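L-ornithine 5-monooxygenase (Pseudomonas aeruginosa, PDB 3S5W) uses FAD, NADPH and molecular oxygen to hydroxylate the side-chain nitrogen of L-ornithine, the first step in making hydroxamate siderophores such as pyoverdin. Local coordinates at residues A231-G236 and I349-R354; D256-A261 and E364-V369. All blocks are in the same frame, centred on the assembly; numbering follows the deposited sequence.

Contact 1 (A231-G236 and I349-R354); sequences AIIGGG and IELALR. With NAP (NADP nicotinamide-adenine-dinucleotide phosphate), chain F.
Leu351 reaches Ala231 and Ile233 because its CG lies anti to its own carbonyl carbon and beside its backbone N (chi1 -63°), while an extended second torsion directs the CD1 methyl at strand 228-233. Ile233 has CG1 set beside its backbone N, and its second torsion of -51° folds CD1 back to the same methyl. The contact joins a Rossmann-type NADP-binding fold, whose parallel sheet contains strand 228-233, to the three-stranded antiparallel sheet lying over one of its faces.

The touching is done by methyl groups alone: Leu351 CD1 is 4.0 Å from Ala231 CB and 4.3 Å from Ile233 CD1, and no hydrogen bond crosses between the segments. With the nearest CA atoms, those of Ala231 and Leu351, 9.1 Å apart, the strands face each other across a side-chain layer rather than pairing edge to edge. Only 77 Å² is buried between them, yet all three residues are buried; Tyr366 and Ile258 are among the side chains that pack into the same layer.

Ile233 works on two fronts. Its CG2 branch comes 4.1 Å from NAP C2A of the adenine. Beyond it the chain leaves the strand and turns through Gly234 and Gly235 to Gly236, which takes the N-cap position of helix 237-249. The nucleotide lies close against this glycine-rich turn, its ribose and phosphates following the backbone. Between the two outer glycines, the Gly235 N-H binds the ribose hydroxyl oxygen NAP O3B, with N and O 2.8 Å apart and an N-H...O angle of 146°.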
ATOM      1  N   ALA A 231      18.973  13.532   3.093  1.00 23.72           N
ATOM      2  CA  ALA A 231      17.815  13.963   3.889  1.00 23.69           C
ATOM      3  C   ALA A 231      16.675  12.962   3.737  1.00 23.23           C
ATOM      4  O   ALA A 231      16.384  12.528   2.643  1.00 24.12           O
ATOM      5  CB  ALA A 231      17.319  15.383   3.448  1.00 23.32           C
ATOM      6  N   ILE A 232      16.026  12.627   4.847  1.00 21.46           N
ATOM      7  CA  ILE A 232      14.821  11.842   4.826  1.00 21.37           C
ATOM      8  C   ILE A 232      13.695  12.736   5.308  1.00 21.41           C
ATOM      9  O   ILE A 232      13.749  13.225   6.450  1.00 21.37           O
ATOM     10  CB  ILE A 232      14.896  10.622   5.786  1.00 21.24           C
ATOM     11  CG1 ILE A 232      16.054   9.691   5.380  1.00 24.72           C
ATOM     12  CG2 ILE A 232      13.546   9.879   5.782  1.00 21.21           C
ATOM     13  CD1 ILE A 232      16.447   8.676   6.470  1.00 23.45           C
ATOM     14  N   ILE A 233      12.688  12.952   4.453  1.00 20.52           N
ATOM     15  CA  ILE A 233      11.496  13.735   4.851  1.00 22.35           C
ATOM     16  C   ILE A 233      10.385  12.823   5.396  1.00 22.65           C
ATOM     17  O   ILE A 233       9.902  11.947   4.691  1.00 23.12           O
ATOM     18  CB  ILE A 233      10.942  14.585   3.662  1.00 21.85           C
ATOM     19  CG1 ILE A 233      12.092  15.343   2.933  1.00 21.81           C
ATOM     20  CG2 ILE A 233       9.754  15.498   4.125  1.00 22.39           C
ATOM     21  CD1 ILE A 233      13.054  16.184   3.828  1.00 21.30           C
ATOM     22  N   GLY A 234       9.957  13.063   6.641  1.00 23.23           N
ATOM     23  CA  GLY A 234       8.847  12.306   7.247  1.00 23.27           C
ATOM     24  C   GLY A 234       9.252  11.700   8.587  1.00 23.65           C
ATOM     25  O   GLY A 234      10.442  11.678   8.959  1.00 23.36           O
ATOM     26  N   GLY A 235       8.271  11.165   9.292  1.00 24.19           N
ATOM     27  CA  GLY A 235       8.502  10.662  10.649  1.00 25.08           C
ATOM     28  C   GLY A 235       7.693   9.422  10.952  1.00 24.48           C
ATOM     29  O   GLY A 235       7.498   9.111  12.112  1.00 26.14           O
ATOM     30  N   GLY A 236       7.248   8.714   9.903  1.00 22.20           N
ATOM     31  CA  GLY A 236       6.473   7.506  10.066  1.00 20.72           C
ATOM     32  C   GLY A 236       7.366   6.300   9.890  1.00 20.02           C
ATOM     33  O   GLY A 236       8.590   6.408   9.861  1.00 19.01           O
ATOM     34  N   ILE A 349      21.012  18.984  -3.578  1.00 30.04           N
ATOM     35  CA  ILE A 349      19.683  19.533  -3.378  1.00 28.59           C
ATOM     36  C   ILE A 349      19.756  20.430  -2.136  1.00 29.15           C
ATOM     37  O   ILE A 349      20.044  19.956  -1.021  1.00 27.92           O
ATOM     38  CB  ILE A 349      18.574  18.421  -3.233  1.00 28.60           C
ATOM     39  CG1 ILE A 349      18.599  17.467  -4.443  1.00 29.94           C
ATOM     40  CG2 ILE A 349      17.177  19.039  -3.020  1.00 26.84           C
ATOM     41  CD1 ILE A 349      18.423  18.163  -5.817  1.00 29.12           C
ATOM     42  N   GLU A 350      19.500  21.721  -2.337  1.00 28.24           N
ATOM     43  CA  GLU A 350      19.595  22.685  -1.255  1.00 29.91           C
ATOM     44  C   GLU A 350      18.213  22.820  -0.616  1.00 28.96           C
ATOM     45  O   GLU A 350      17.230  23.068  -1.298  1.00 29.30           O
ATOM     46  CB  GLU A 350      20.132  24.034  -1.803  1.00 30.21           C
ATOM     47  CG  GLU A 350      20.242  25.104  -0.754  1.00 35.10           C
ATOM     48  CD  GLU A 350      20.743  26.402  -1.340  1.00 40.32           C
ATOM     49  OE1 GLU A 350      21.919  26.467  -1.739  1.00 43.67           O
ATOM     50  OE2 GLU A 350      19.943  27.341  -1.421  1.00 42.55           O
ATOM     51  N   LEU A 351      18.128  22.615   0.696  1.00 28.59           N
ATOM     52  CA  LEU A 351      16.846  22.689   1.382  1.00 28.08           C
ATOM     53  C   LEU A 351      16.907  23.847   2.355  1.00 28.89           C
ATOM     54  O   LEU A 351      17.860  23.940   3.123  1.00 29.54           O
ATOM     55  CB  LEU A 351      16.571  21.407   2.196  1.00 27.88           C
ATOM     56  CG  LEU A 351      16.443  20.065   1.467  1.00 26.51           C
ATOM     57  CD1 LEU A 351      15.968  18.982   2.462  1.00 24.97           C
ATOM     58  CD2 LEU A 351      15.493  20.147   0.270  1.00 23.12           C
ATOM     59  N   ALA A 352      15.891  24.707   2.303  1.00 28.82           N
ATOM     60  CA  ALA A 352      15.722  25.773   3.280  1.00 29.20           C
ATOM     61  C   ALA A 352      14.785  25.218   4.350  1.00 28.22           C
ATOM     62  O   ALA A 352      13.629  24.884   4.075  1.00 28.76           O
ATOM     63  CB  ALA A 352      15.163  27.053   2.620  1.00 28.59           C
ATOM     64  N   LEU A 353      15.325  25.097   5.559  1.00 28.76           N
ATOM     65  CA  LEU A 353      14.678  24.380   6.656  1.00 27.88           C
ATOM     66  C   LEU A 353      14.239  25.322   7.797  1.00 28.15           C
ATOM     67  O   LEU A 353      15.076  26.020   8.411  1.00 29.10           O
ATOM     68  CB  LEU A 353      15.610  23.305   7.189  1.00 27.37           C
ATOM     69  CG  LEU A 353      16.091  22.237   6.188  1.00 26.16           C
ATOM     70  CD1 LEU A 353      17.109  21.358   6.911  1.00 29.66           C
ATOM     71  CD2 LEU A 353      14.966  21.408   5.617  1.00 26.09           C
ATOM     72  N   ARG A 354      12.938  25.350   8.046  1.00 27.28           N
ATOM     73  CA  ARG A 354      12.388  26.215   9.092  1.00 29.31           C
ATOM     74  C   ARG A 354      12.207  25.387  10.355  1.00 30.68           C
ATOM     75  O   ARG A 354      11.434  24.432  10.362  1.00 30.11           O
ATOM     76  CB  ARG A 354      11.041  26.808   8.654  1.00 29.09           C
ATOM     77  CG  ARG A 354      10.378  27.740   9.691  1.00 31.17           C
ATOM     78  CD  ARG A 354      11.038  29.109   9.760  1.00 34.87           C
ATOM     79  NE  ARG A 354      10.879  29.846   8.511  1.00 37.64           N
ATOM     80  CZ  ARG A 354      11.473  31.010   8.236  1.00 41.13           C
ATOM     81  NH1 ARG A 354      12.292  31.576   9.115  1.00 38.71           N
ATOM     82  NH2 ARG A 354      11.266  31.588   7.062  1.00 38.71           N
TER
HETATM   83  PA  NAP F 452       2.471   7.785   6.855  1.00 34.44           P
HETATM   84  O1A NAP F 452       2.193   7.099   8.122  1.00 32.43           O
HETATM   85  O2A NAP F 452       1.312   8.391   6.229  1.00 28.99           O
HETATM   86  O5B NAP F 452       3.692   8.759   7.132  1.00 33.33           O
HETATM   87  C5B NAP F 452       3.796   9.870   6.322  1.00 28.57           C
HETATM   88  C4B NAP F 452       4.890  10.692   6.970  1.00 25.47           C
HETATM   89  O4B NAP F 452       5.162  11.685   6.023  1.00 24.62           O
HETATM   90  C3B NAP F 452       4.387  11.372   8.252  1.00 23.38           C
HETATM   91  O3B NAP F 452       5.533  11.519   9.080  1.00 21.54           O
HETATM   92  C2B NAP F 452       3.947  12.733   7.686  1.00 23.74           C
HETATM   93  O2B NAP F 452       4.106  13.756   8.626  1.00 24.71           O
HETATM   94  C1B NAP F 452       4.978  12.971   6.556  1.00 23.48           C
HETATM   95  N9A NAP F 452       4.426  13.917   5.573  1.00 24.69           N
HETATM   96  C8A NAP F 452       3.314  13.734   4.777  1.00 25.99           C
HETATM   97  N7A NAP F 452       3.121  14.838   4.021  1.00 24.37           N
HETATM   98  C5A NAP F 452       4.077  15.725   4.345  1.00 25.82           C
HETATM   99  C6A NAP F 452       4.339  17.023   3.902  1.00 27.06           C
HETATM  100  N6A NAP F 452       3.550  17.599   3.002  1.00 25.95           N
HETATM  101  N1A NAP F 452       5.402  17.692   4.431  1.00 25.19           N
HETATM  102  C2A NAP F 452       6.226  17.134   5.372  1.00 25.75           C
HETATM  103  N3A NAP F 452       5.971  15.845   5.819  1.00 24.39           N
HETATM  104  C4A NAP F 452       4.904  15.169   5.323  1.00 24.49           C
HETATM  105  O3  NAP F 452       3.236   6.813   5.816  1.00 34.57           O
HETATM  106  PN  NAP F 452       4.333   5.612   5.981  1.00 37.24           P
HETATM  107  O1N NAP F 452       4.727   5.251   4.578  1.00 33.56           O
HETATM  108  O2N NAP F 452       5.429   5.947   6.948  1.00 27.89           O
HETATM  109  O5D NAP F 452       3.314   4.511   6.566  1.00 40.85           O
HETATM  110  C5D NAP F 452       3.459   3.613   7.646  1.00 49.18           C
HETATM  111  C4D NAP F 452       2.647   2.435   7.119  1.00 52.71           C
HETATM  112  O4D NAP F 452       3.068   1.159   7.521  1.00 53.88           O
HETATM  113  C3D NAP F 452       1.159   2.396   7.428  1.00 53.49           C
HETATM  114  O3D NAP F 452       0.479   3.509   6.898  1.00 52.95           O
HETATM  115  C2D NAP F 452       0.816   1.035   6.801  1.00 54.02           C
HETATM  116  O2D NAP F 452       0.387   1.044   5.445  1.00 48.74           O
HETATM  117  C1D NAP F 452       2.145   0.274   6.898  1.00 54.49           C
HETATM  118  P2B NAP F 452       2.881  14.401   9.468  1.00 26.59           P
HETATM  119  O1X NAP F 452       3.505  15.711   9.934  1.00 25.63           O
HETATM  120  O2X NAP F 452       2.629  13.380  10.561  1.00 27.45           O
HETATM  121  O3X NAP F 452       1.683  14.544   8.564  1.00 27.55           O

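Contact 2 (D256-A261 and E364-V369); sequences DMILRA and ETYDAV. With NAP (NADP nicotinamide-adenine-dinucleotide phosphate), chain F.
Tyr366 and Asp256 form the tight end of this contact: the phenol OH donates a hydrogen bond of 2.7 Å to Asp256 OD2. The carboxylate oxygen sits at the ring's edge, in its plane, but the hydroxyl meets OD2 on its anti side, 35° out of the carboxylate plane; the two planes are 82° apart. Arg334 forms a salt bridge to the same oxygen, so OD2 is gripped twice, which would probably favour the charged carboxylate in this buried place. Ile258 comes from the opposite direction, its CD1 oblique to the ring and 4.2 Å from Tyr366 CZ.

These residues tie strand 253-258 of the parallel, Rossmann-type sheet to strand 361-366 of the antiparallel sheet packed over it. The Asp256 and Tyr366 CA atoms are 9.4 Å apart, a gap spanned by side chains.

Past Ile258 the packing gives way to a loop in which Arg260 is exposed, makes no contact with 364-369 and turns to the dinucleotide instead. Its chain runs extended from CG to NE, placing the guanidinium edge against the 2'-phosphate: NE binds NAP O1X and NH2 binds NAP O3X, each at 2.8 Å and both nearly straight. One guanidinium face lies flat over the six-membered ring of the adenine, with Arg260 NH1 3.5 Å from NAP C6A.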
ATOM      1  N   ASP A 256      19.843  12.852   7.838  1.00 24.11           N
ATOM      2  CA  ASP A 256      19.037  13.789   8.636  1.00 24.13           C
ATOM      3  C   ASP A 256      17.578  13.381   8.507  1.00 23.66           C
ATOM      4  O   ASP A 256      17.038  13.366   7.396  1.00 23.72           O
ATOM      5  CB  ASP A 256      19.163  15.235   8.123  1.00 24.52           C
ATOM      6  CG  ASP A 256      20.536  15.856   8.356  1.00 27.33           C
ATOM      7  OD1 ASP A 256      21.512  15.135   8.700  1.00 31.70           O
ATOM      8  OD2 ASP A 256      20.630  17.103   8.196  1.00 29.75           O
ATOM      9  N   MET A 257      16.923  13.061   9.614  1.00 23.02           N
ATOM     10  CA  MET A 257      15.485  12.847   9.571  1.00 23.53           C
ATOM     11  C   MET A 257      14.868  14.209   9.756  1.00 24.42           C
ATOM     12  O   MET A 257      15.071  14.876  10.791  1.00 24.72           O
ATOM     13  CB  MET A 257      14.978  11.930  10.675  1.00 24.22           C
ATOM     14  CG  MET A 257      15.566  10.564  10.637  1.00 27.36           C
ATOM     15  SD  MET A 257      14.747   9.411  11.786  1.00 31.83           S
ATOM     16  CE  MET A 257      13.145   9.196  11.016  1.00 30.12           C
ATOM     17  N   ILE A 258      14.107  14.620   8.754  1.00 24.63           N
ATOM     18  CA  ILE A 258      13.492  15.939   8.776  1.00 24.29           C
ATOM     19  C   ILE A 258      11.990  15.754   8.881  1.00 24.06           C
ATOM     20  O   ILE A 258      11.336  15.370   7.914  1.00 23.79           O
ATOM     21  CB  ILE A 258      13.895  16.798   7.536  1.00 25.34           C
ATOM     22  CG1 ILE A 258      15.431  16.915   7.448  1.00 23.80           C
ATOM     23  CG2 ILE A 258      13.171  18.186   7.572  1.00 23.88           C
ATOM     24  CD1 ILE A 258      15.958  17.605   6.184  1.00 27.28           C
ATOM     25  N   LEU A 259      11.436  16.046  10.059  1.00 22.82           N
ATOM     26  CA  LEU A 259      10.017  15.836  10.268  1.00 23.39           C
ATOM     27  C   LEU A 259       9.417  17.098  10.885  1.00 23.91           C
ATOM     28  O   LEU A 259      10.057  17.761  11.727  1.00 23.99           O
ATOM     29  CB  LEU A 259       9.732  14.593  11.145  1.00 24.80           C
ATOM     30  CG  LEU A 259      10.268  14.555  12.592  1.00 24.30           C
ATOM     31  CD1 LEU A 259       9.420  13.626  13.447  1.00 22.49           C
ATOM     32  CD2 LEU A 259      11.743  14.114  12.637  1.00 26.34           C
ATOM     33  N   ARG A 260       8.229  17.448  10.408  1.00 24.20           N
ATOM     34  CA  ARG A 260       7.562  18.659  10.896  1.00 25.42           C
ATOM     35  C   ARG A 260       6.941  18.415  12.296  1.00 26.12           C
ATOM     36  O   ARG A 260       6.756  19.352  13.053  1.00 25.96           O
ATOM     37  CB  ARG A 260       6.545  19.193   9.871  1.00 25.12           C
ATOM     38  CG  ARG A 260       5.467  18.220   9.474  1.00 25.06           C
ATOM     39  CD  ARG A 260       4.542  18.750   8.367  1.00 25.99           C
ATOM     40  NE  ARG A 260       3.539  17.735   8.065  1.00 24.79           N
ATOM     41  CZ  ARG A 260       2.625  17.830   7.104  1.00 26.86           C
ATOM     42  NH1 ARG A 260       2.594  18.896   6.323  1.00 27.40           N
ATOM     43  NH2 ARG A 260       1.752  16.850   6.918  1.00 24.20           N
ATOM     44  N   ALA A 261       6.641  17.158  12.625  1.00 26.44           N
ATOM     45  CA  ALA A 261       6.122  16.817  13.956  1.00 26.32           C
ATOM     46  C   ALA A 261       7.248  16.825  14.999  1.00 26.52           C
ATOM     47  O   ALA A 261       8.433  16.919  14.656  1.00 25.36           O
ATOM     48  CB  ALA A 261       5.390  15.460  13.920  1.00 26.43           C
ATOM     49  N   GLU A 364      20.576  23.755   4.160  1.00 35.64           N
ATOM     50  CA  GLU A 364      21.475  22.592   4.123  1.00 35.30           C
ATOM     51  C   GLU A 364      21.436  21.961   2.737  1.00 33.41           C
ATOM     52  O   GLU A 364      20.384  21.865   2.132  1.00 32.87           O
ATOM     53  CB  GLU A 364      21.088  21.529   5.176  1.00 36.07           C
ATOM     54  CG  GLU A 364      20.968  22.031   6.635  1.00 39.91           C
ATOM     55  CD  GLU A 364      22.309  22.370   7.320  1.00 45.27           C
ATOM     56  OE1 GLU A 364      23.340  21.734   7.012  1.00 45.57           O
ATOM     57  OE2 GLU A 364      22.309  23.276   8.198  1.00 49.25           O
ATOM     58  N   THR A 365      22.583  21.496   2.275  1.00 32.13           N
ATOM     59  CA  THR A 365      22.670  20.852   0.962  1.00 31.81           C
ATOM     60  C   THR A 365      22.923  19.349   1.087  1.00 30.47           C
ATOM     61  O   THR A 365      23.827  18.922   1.832  1.00 29.94           O
ATOM     62  CB  THR A 365      23.757  21.534   0.093  1.00 32.49           C
ATOM     63  OG1 THR A 365      23.390  22.902  -0.105  1.00 34.12           O
ATOM     64  CG2 THR A 365      23.877  20.872  -1.298  1.00 32.32           C
ATOM     65  N   TYR A 366      22.134  18.571   0.339  1.00 29.07           N
ATOM     66  CA  TYR A 366      22.141  17.107   0.414  1.00 28.17           C
ATOM     67  C   TYR A 366      22.482  16.510  -0.939  1.00 28.01           C
ATOM     68  O   TYR A 366      22.145  17.083  -1.976  1.00 27.29           O
ATOM     69  CB  TYR A 366      20.766  16.604   0.877  1.00 28.17           C
ATOM     70  CG  TYR A 366      20.448  17.086   2.284  1.00 27.78           C
ATOM     71  CD1 TYR A 366      20.927  16.398   3.415  1.00 28.72           C
ATOM     72  CD2 TYR A 366      19.704  18.231   2.482  1.00 28.27           C
ATOM     73  CE1 TYR A 366      20.649  16.860   4.709  1.00 27.94           C
ATOM     74  CE2 TYR A 366      19.426  18.698   3.758  1.00 29.01           C
ATOM     75  CZ  TYR A 366      19.899  18.026   4.864  1.00 28.97           C
ATOM     76  OH  TYR A 366      19.601  18.532   6.126  1.00 29.08           O
ATOM     77  N   ASP A 367      23.095  15.334  -0.899  1.00 26.77           N
ATOM     78  CA  ASP A 367      23.425  14.564  -2.074  1.00 27.39           C
ATOM     79  C   ASP A 367      22.177  13.864  -2.608  1.00 27.45           C
ATOM     80  O   ASP A 367      22.058  13.624  -3.809  1.00 27.41           O
ATOM     81  CB  ASP A 367      24.519  13.543  -1.740  1.00 27.57           C
ATOM     82  CG  ASP A 367      25.859  14.205  -1.443  1.00 31.76           C
ATOM     83  OD1 ASP A 367      26.321  14.198  -0.277  1.00 30.72           O
ATOM     84  OD2 ASP A 367      26.454  14.754  -2.380  1.00 35.42           O
ATOM     85  N   ALA A 368      21.244  13.554  -1.699  1.00 25.86           N
ATOM     86  CA  ALA A 368      19.982  12.910  -2.030  1.00 24.44           C
ATOM     87  C   ALA A 368      18.904  13.284  -1.005  1.00 23.77           C
ATOM     88  O   ALA A 368      19.212  13.648   0.154  1.00 24.21           O
ATOM     89  CB  ALA A 368      20.157  11.370  -2.118  1.00 25.08           C
ATOM     90  N   VAL A 369      17.658  13.263  -1.444  1.00 22.45           N
ATOM     91  CA  VAL A 369      16.523  13.510  -0.571  1.00 22.35           C
ATOM     92  C   VAL A 369      15.503  12.368  -0.770  1.00 22.48           C
ATOM     93  O   VAL A 369      14.981  12.153  -1.874  1.00 23.34           O
ATOM     94  CB  VAL A 369      15.851  14.891  -0.800  1.00 22.21           C
ATOM     95  CG1 VAL A 369      14.648  15.084   0.125  1.00 22.52           C
ATOM     96  CG2 VAL A 369      16.873  16.047  -0.691  1.00 23.23           C
TER
HETATM   97  PA  NAP F 452       2.471   7.785   6.855  1.00 34.44           P
HETATM   98  O1A NAP F 452       2.193   7.099   8.122  1.00 32.43           O
HETATM   99  O2A NAP F 452       1.312   8.391   6.229  1.00 28.99           O
HETATM  100  O5B NAP F 452       3.692   8.759   7.132  1.00 33.33           O
HETATM  101  C5B NAP F 452       3.796   9.870   6.322  1.00 28.57           C
HETATM  102  C4B NAP F 452       4.890  10.692   6.970  1.00 25.47           C
HETATM  103  O4B NAP F 452       5.162  11.685   6.023  1.00 24.62           O
HETATM  104  C3B NAP F 452       4.387  11.372   8.252  1.00 23.38           C
HETATM  105  O3B NAP F 452       5.533  11.519   9.080  1.00 21.54           O
HETATM  106  C2B NAP F 452       3.947  12.733   7.686  1.00 23.74           C
HETATM  107  O2B NAP F 452       4.106  13.756   8.626  1.00 24.71           O
HETATM  108  C1B NAP F 452       4.978  12.971   6.556  1.00 23.48           C
HETATM  109  N9A NAP F 452       4.426  13.917   5.573  1.00 24.69           N
HETATM  110  C8A NAP F 452       3.314  13.734   4.777  1.00 25.99           C
HETATM  111  N7A NAP F 452       3.121  14.838   4.021  1.00 24.37           N
HETATM  112  C5A NAP F 452       4.077  15.725   4.345  1.00 25.82           C
HETATM  113  C6A NAP F 452       4.339  17.023   3.902  1.00 27.06           C
HETATM  114  N6A NAP F 452       3.550  17.599   3.002  1.00 25.95           N
HETATM  115  N1A NAP F 452       5.402  17.692   4.431  1.00 25.19           N
HETATM  116  C2A NAP F 452       6.226  17.134   5.372  1.00 25.75           C
HETATM  117  N3A NAP F 452       5.971  15.845   5.819  1.00 24.39           N
HETATM  118  C4A NAP F 452       4.904  15.169   5.323  1.00 24.49           C
HETATM  119  O3  NAP F 452       3.236   6.813   5.816  1.00 34.57           O
HETATM  120  PN  NAP F 452       4.333   5.612   5.981  1.00 37.24           P
HETATM  121  O1N NAP F 452       4.727   5.251   4.578  1.00 33.56           O
HETATM  122  O2N NAP F 452       5.429   5.947   6.948  1.00 27.89           O
HETATM  123  O5D NAP F 452       3.314   4.511   6.566  1.00 40.85           O
HETATM  124  C5D NAP F 452       3.459   3.613   7.646  1.00 49.18           C
HETATM  125  C4D NAP F 452       2.647   2.435   7.119  1.00 52.71           C
HETATM  126  O4D NAP F 452       3.068   1.159   7.521  1.00 53.88           O
HETATM  127  C3D NAP F 452       1.159   2.396   7.428  1.00 53.49           C
HETATM  128  O3D NAP F 452       0.479   3.509   6.898  1.00 52.95           O
HETATM  129  C2D NAP F 452       0.816   1.035   6.801  1.00 54.02           C
HETATM  130  O2D NAP F 452       0.387   1.044   5.445  1.00 48.74           O
HETATM  131  C1D NAP F 452       2.145   0.274   6.898  1.00 54.49           C
HETATM  132  P2B NAP F 452       2.881  14.401   9.468  1.00 26.59           P
HETATM  133  O1X NAP F 452       3.505  15.711   9.934  1.00 25.63           O
HETATM  134  O2X NAP F 452       2.629  13.380  10.561  1.00 27.45           O
HETATM  135  O3X NAP F 452       1.683  14.544   8.564  1.00 27.55           O

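In the fold
Contacts 1 and 2 are two parts of one interface between the same pair of sheets, their centres about 3 Å apart. Strands 228-233 and 253-258 are neighbours in the parallel sheet, joined here by a probable hydrogen bond from Ile258 N to Ile232 O (2.7 Å). In the antiparallel sheet, Ile349 N and Tyr366 O, also 2.7 Å apart, probably link the other two segments. The Tyr366 ring bridges both contacts, with CE2 3.7 Å from Leu351 CD1. Each parallel strand then runs on to NADP: 231-236 reaches the ribose, 256-261 the 2'-phosphate, and the side chains of Ile233 and Arg260 lie about 7 Å apart.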